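Local coordinates for putative sugar kinase PH1459 (Pyrococcus horikoshii, PDB 3EWM), which binds ATP and, as a member of the PfkB family of carbohydrate kinases, probably phosphorylates a sugar, perhaps fructose, at residues E180-E193 / G203-L216. Numbering follows the deposited sequence.
Sequences EESIKLADIVKASE and GVEVKGSMLTAITL
Val189 O receives Ala213 N at 2.7 Å in the straightest bond (171° at the hydrogen) of a ladder joining strands 188-192 and 211-215. The ladder continues through Val189 N to Leu211 O, Ala191 N to Ala213 O and Thr215 N to Ala191 O, and Glu193 N to Thr215 O extends it into the following helix. Just before the strands Asp187 O is gripped by two amides, Leu211 N from almost straight ahead and Met210 N on a lone pair, while Ser209 N reaches Ala186 O at 3.0 Å. Asp187 OD2 takes a hydrogen bond from Ile157 N of the neighbouring strand 156-160, while water 3 links OD1 to Ser209 OG.

The strands run parallel, their axes 17° apart, as the two arms of a right-handed beta-alpha-beta crossover through helix 193-200 in the Rossmann-like sheet of the ribokinase fold. Lys190 and Thr215, both ATP-binding residues, share one face; water 4 lies 2.8 Å from Lys190 NZ and 2.7 Å from Thr215 OG1.

On the other face, Val206 CG1 nestles against Ala191 CB (3.6 Å) and Val189 CG1, and Ile214 CD1 adjoins the same alanine methyl; Val196 of the connecting helix packs on Ala191, Val206 and Ile214. Val189 CG2 presses on Gly208, where a beta carbon would collide with Asp187 O and Val189 N. Farther out, Ile183 CD1 meets Val204 CG1, whose valine also lies against the aliphatic part of Glu180. With CG wedged between its backbone N and carbonyl carbon (chi1 55°), Glu193 brings its carboxylate carbon CD 3.7 Å from Leu216 CD2; an alanine here would probably leave that leucine methyl less covered.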
# COMPACT_ATOMS: atom_id res chain seq x y z
N GLU A 180 4.22 9.64 -26.48
CA GLU A 180 4.82 10.13 -27.70
C GLU A 180 5.89 11.17 -27.41
O GLU A 180 6.95 11.13 -27.99
CB GLU A 180 3.78 10.69 -28.67
CG GLU A 180 4.38 10.99 -30.02
CD GLU A 180 3.36 11.45 -31.01
OE1 GLU A 180 2.26 11.86 -30.60
OE2 GLU A 180 3.68 11.40 -32.20
N GLU A 181 5.62 12.09 -26.49
CA GLU A 181 6.61 13.13 -26.20
C GLU A 181 7.88 12.52 -25.62
O GLU A 181 8.97 12.93 -25.99
CB GLU A 181 6.04 14.21 -25.28
CG GLU A 181 4.99 15.08 -25.95
CD GLU A 181 4.21 15.95 -24.98
OE1 GLU A 181 3.40 16.77 -25.45
OE2 GLU A 181 4.42 15.80 -23.75
N SER A 182 7.72 11.52 -24.76
CA SER A 182 8.84 10.80 -24.14
C SER A 182 9.65 10.04 -25.17
O SER A 182 10.86 10.06 -25.15
CB SER A 182 8.32 9.80 -23.09
OG SER A 182 7.63 10.47 -22.06
N ILE A 183 8.96 9.34 -26.07
CA ILE A 183 9.63 8.57 -27.10
C ILE A 183 10.43 9.52 -27.99
O ILE A 183 11.59 9.26 -28.29
CB ILE A 183 8.63 7.75 -27.93
CG1 ILE A 183 8.05 6.60 -27.08
CG2 ILE A 183 9.34 7.20 -29.16
CD1 ILE A 183 6.80 5.91 -27.68
N LYS A 184 9.82 10.65 -28.36
CA LYS A 184 10.47 11.66 -29.19
C LYS A 184 11.69 12.29 -28.53
O LYS A 184 12.62 12.72 -29.21
CB LYS A 184 9.46 12.71 -29.66
CG LYS A 184 8.56 12.18 -30.79
CD LYS A 184 7.57 13.22 -31.26
CE LYS A 184 7.00 12.84 -32.61
NZ LYS A 184 6.14 13.95 -33.16
N LEU A 185 11.70 12.31 -27.20
CA LEU A 185 12.84 12.82 -26.44
C LEU A 185 13.92 11.77 -26.27
O LEU A 185 15.07 12.11 -25.99
CB LEU A 185 12.40 13.32 -25.07
CG LEU A 185 11.59 14.63 -25.00
CD1 LEU A 185 10.78 14.63 -23.75
CD2 LEU A 185 12.51 15.86 -25.08
N ALA A 186 13.57 10.51 -26.46
CA ALA A 186 14.51 9.43 -26.16
C ALA A 186 15.44 9.10 -27.33
O ALA A 186 15.02 9.01 -28.48
CB ALA A 186 13.76 8.18 -25.70
N ASP A 187 16.71 8.93 -26.99
CA ASP A 187 17.70 8.38 -27.91
C ASP A 187 17.50 6.87 -28.03
O ASP A 187 17.64 6.31 -29.10
CB ASP A 187 19.08 8.63 -27.35
CG ASP A 187 19.40 10.10 -27.27
OD1 ASP A 187 19.71 10.69 -28.33
OD2 ASP A 187 19.33 10.66 -26.16
N ILE A 188 17.18 6.25 -26.90
CA ILE A 188 17.10 4.81 -26.79
C ILE A 188 15.71 4.51 -26.30
O ILE A 188 15.27 5.04 -25.28
CB ILE A 188 18.14 4.27 -25.77
CG1 ILE A 188 19.56 4.61 -26.22
CG2 ILE A 188 17.97 2.77 -25.54
CD1 ILE A 188 20.44 5.08 -25.08
N VAL A 189 15.00 3.68 -27.05
CA VAL A 189 13.67 3.28 -26.65
C VAL A 189 13.62 1.77 -26.57
O VAL A 189 14.10 1.07 -27.48
CB VAL A 189 12.58 3.84 -27.62
CG1 VAL A 189 11.20 3.20 -27.35
CG2 VAL A 189 12.50 5.35 -27.51
N LYS A 190 13.08 1.28 -25.46
CA LYS A 190 12.79 -0.12 -25.26
C LYS A 190 11.28 -0.31 -25.19
O LYS A 190 10.58 0.37 -24.43
CB LYS A 190 13.46 -0.61 -23.97
CG LYS A 190 13.12 -2.03 -23.62
CD LYS A 190 13.76 -2.43 -22.29
CE LYS A 190 13.19 -3.73 -21.78
NZ LYS A 190 11.84 -3.59 -21.20
N ALA A 191 10.77 -1.26 -25.98
CA ALA A 191 9.37 -1.56 -25.99
C ALA A 191 9.18 -3.01 -26.36
O ALA A 191 9.98 -3.57 -27.10
CB ALA A 191 8.63 -0.67 -27.00
N SER A 192 8.11 -3.62 -25.84
CA SER A 192 7.70 -4.94 -26.29
C SER A 192 7.04 -4.80 -27.65
O SER A 192 6.53 -3.73 -28.01
CB SER A 192 6.70 -5.57 -25.33
OG SER A 192 5.50 -4.80 -25.31
N GLU A 193 7.02 -5.89 -28.39
CA GLU A 193 6.31 -5.88 -29.66
C GLU A 193 4.83 -5.51 -29.47
O GLU A 193 4.25 -4.84 -30.33
CB GLU A 193 6.53 -7.20 -30.42
CG GLU A 193 6.15 -8.44 -29.66
CD GLU A 193 6.36 -9.70 -30.49
OE1 GLU A 193 6.29 -9.62 -31.73
OE2 GLU A 193 6.60 -10.77 -29.88
N GLY A 203 -0.66 6.12 -34.03
CA GLY A 203 0.15 7.13 -34.71
C GLY A 203 1.37 7.56 -33.92
O GLY A 203 1.96 8.59 -34.24
N VAL A 204 1.72 6.80 -32.88
CA VAL A 204 2.93 7.05 -32.11
C VAL A 204 4.00 6.09 -32.58
O VAL A 204 3.95 4.91 -32.28
CB VAL A 204 2.72 6.89 -30.58
CG1 VAL A 204 4.04 7.11 -29.81
CG2 VAL A 204 1.63 7.82 -30.07
N GLU A 205 4.97 6.61 -33.33
CA GLU A 205 6.14 5.84 -33.72
C GLU A 205 6.93 5.40 -32.47
O GLU A 205 7.24 6.21 -31.60
CB GLU A 205 7.00 6.66 -34.70
CG GLU A 205 8.36 6.03 -35.03
CD GLU A 205 8.88 6.36 -36.43
OE1 GLU A 205 9.31 5.43 -37.14
OE2 GLU A 205 8.87 7.54 -36.83
N VAL A 206 7.23 4.12 -32.38
CA VAL A 206 7.97 3.61 -31.24
C VAL A 206 9.40 3.34 -31.69
O VAL A 206 9.78 2.22 -32.06
CB VAL A 206 7.32 2.38 -30.60
CG1 VAL A 206 8.14 1.92 -29.38
CG2 VAL A 206 5.87 2.69 -30.20
N LYS A 207 10.18 4.40 -31.67
CA LYS A 207 11.52 4.41 -32.18
C LYS A 207 12.28 5.43 -31.37
O LYS A 207 11.78 6.55 -31.16
CB LYS A 207 11.49 4.85 -33.66
CG LYS A 207 12.84 5.02 -34.34
CD LYS A 207 12.67 5.34 -35.85
CE LYS A 207 13.95 4.99 -36.63
NZ LYS A 207 14.39 3.56 -36.43
N GLY A 208 13.46 5.04 -30.87
CA GLY A 208 14.39 6.02 -30.32
C GLY A 208 15.11 6.71 -31.47
O GLY A 208 15.11 6.19 -32.58
N SER A 209 15.72 7.87 -31.22
CA SER A 209 16.43 8.58 -32.28
C SER A 209 17.74 7.86 -32.65
O SER A 209 18.18 7.88 -33.81
CB SER A 209 16.68 10.03 -31.85
OG SER A 209 17.59 10.06 -30.78
N MSE A 210 18.33 7.18 -31.67
CA MSE A 210 19.60 6.51 -31.85
C MSE A 210 19.44 5.00 -31.94
O MSE A 210 20.15 4.33 -32.70
CB MSE A 210 20.52 6.87 -30.69
CG MSE A 210 21.54 5.81 -30.31
SE MSE A 210 22.75 6.33 -28.87
CE MSE A 210 23.83 7.64 -29.85
N LEU A 211 18.52 4.45 -31.15
CA LEU A 211 18.38 3.00 -31.04
C LEU A 211 17.04 2.58 -30.46
O LEU A 211 16.52 3.17 -29.52
CB LEU A 211 19.50 2.42 -30.16
CG LEU A 211 19.48 0.92 -29.92
CD1 LEU A 211 19.97 0.20 -31.16
CD2 LEU A 211 20.31 0.54 -28.70
N THR A 212 16.49 1.52 -31.03
CA THR A 212 15.25 0.96 -30.52
C THR A 212 15.50 -0.50 -30.20
O THR A 212 16.06 -1.23 -31.02
CB THR A 212 14.13 1.09 -31.56
OG1 THR A 212 14.07 2.45 -32.00
CG2 THR A 212 12.80 0.72 -30.96
N ALA A 213 15.09 -0.91 -29.00
CA ALA A 213 15.16 -2.29 -28.60
C ALA A 213 13.75 -2.78 -28.47
O ALA A 213 12.98 -2.25 -27.66
CB ALA A 213 15.91 -2.44 -27.28
N ILE A 214 13.38 -3.75 -29.30
CA ILE A 214 12.04 -4.30 -29.25
C ILE A 214 12.15 -5.69 -28.66
O ILE A 214 12.81 -6.55 -29.23
CB ILE A 214 11.33 -4.34 -30.64
CG1 ILE A 214 11.16 -2.94 -31.25
CG2 ILE A 214 9.96 -5.01 -30.53
CD1 ILE A 214 10.57 -1.88 -30.32
N THR A 215 11.50 -5.89 -27.52
CA THR A 215 11.51 -7.17 -26.86
C THR A 215 10.42 -8.09 -27.43
O THR A 215 9.31 -7.66 -27.74
CB THR A 215 11.38 -7.03 -25.32
OG1 THR A 215 10.15 -6.36 -25.01
CG2 THR A 215 12.56 -6.21 -24.76
N LEU A 216 10.78 -9.36 -27.58
CA LEU A 216 9.83 -10.33 -28.11
C LEU A 216 9.55 -11.42 -27.06
O LEU A 216 9.26 -12.57 -27.39
CB LEU A 216 10.32 -10.88 -29.46
CG LEU A 216 10.96 -9.88 -30.46
CD1 LEU A 216 11.74 -10.57 -31.57
CD2 LEU A 216 9.95 -8.87 -31.07
O HOH W 1 5.37 9.63 -33.10
O HOH W 2 12.60 9.04 -30.98
O HOH W 3 17.64 12.40 -29.66
O HOH W 4 9.99 -4.51 -23.10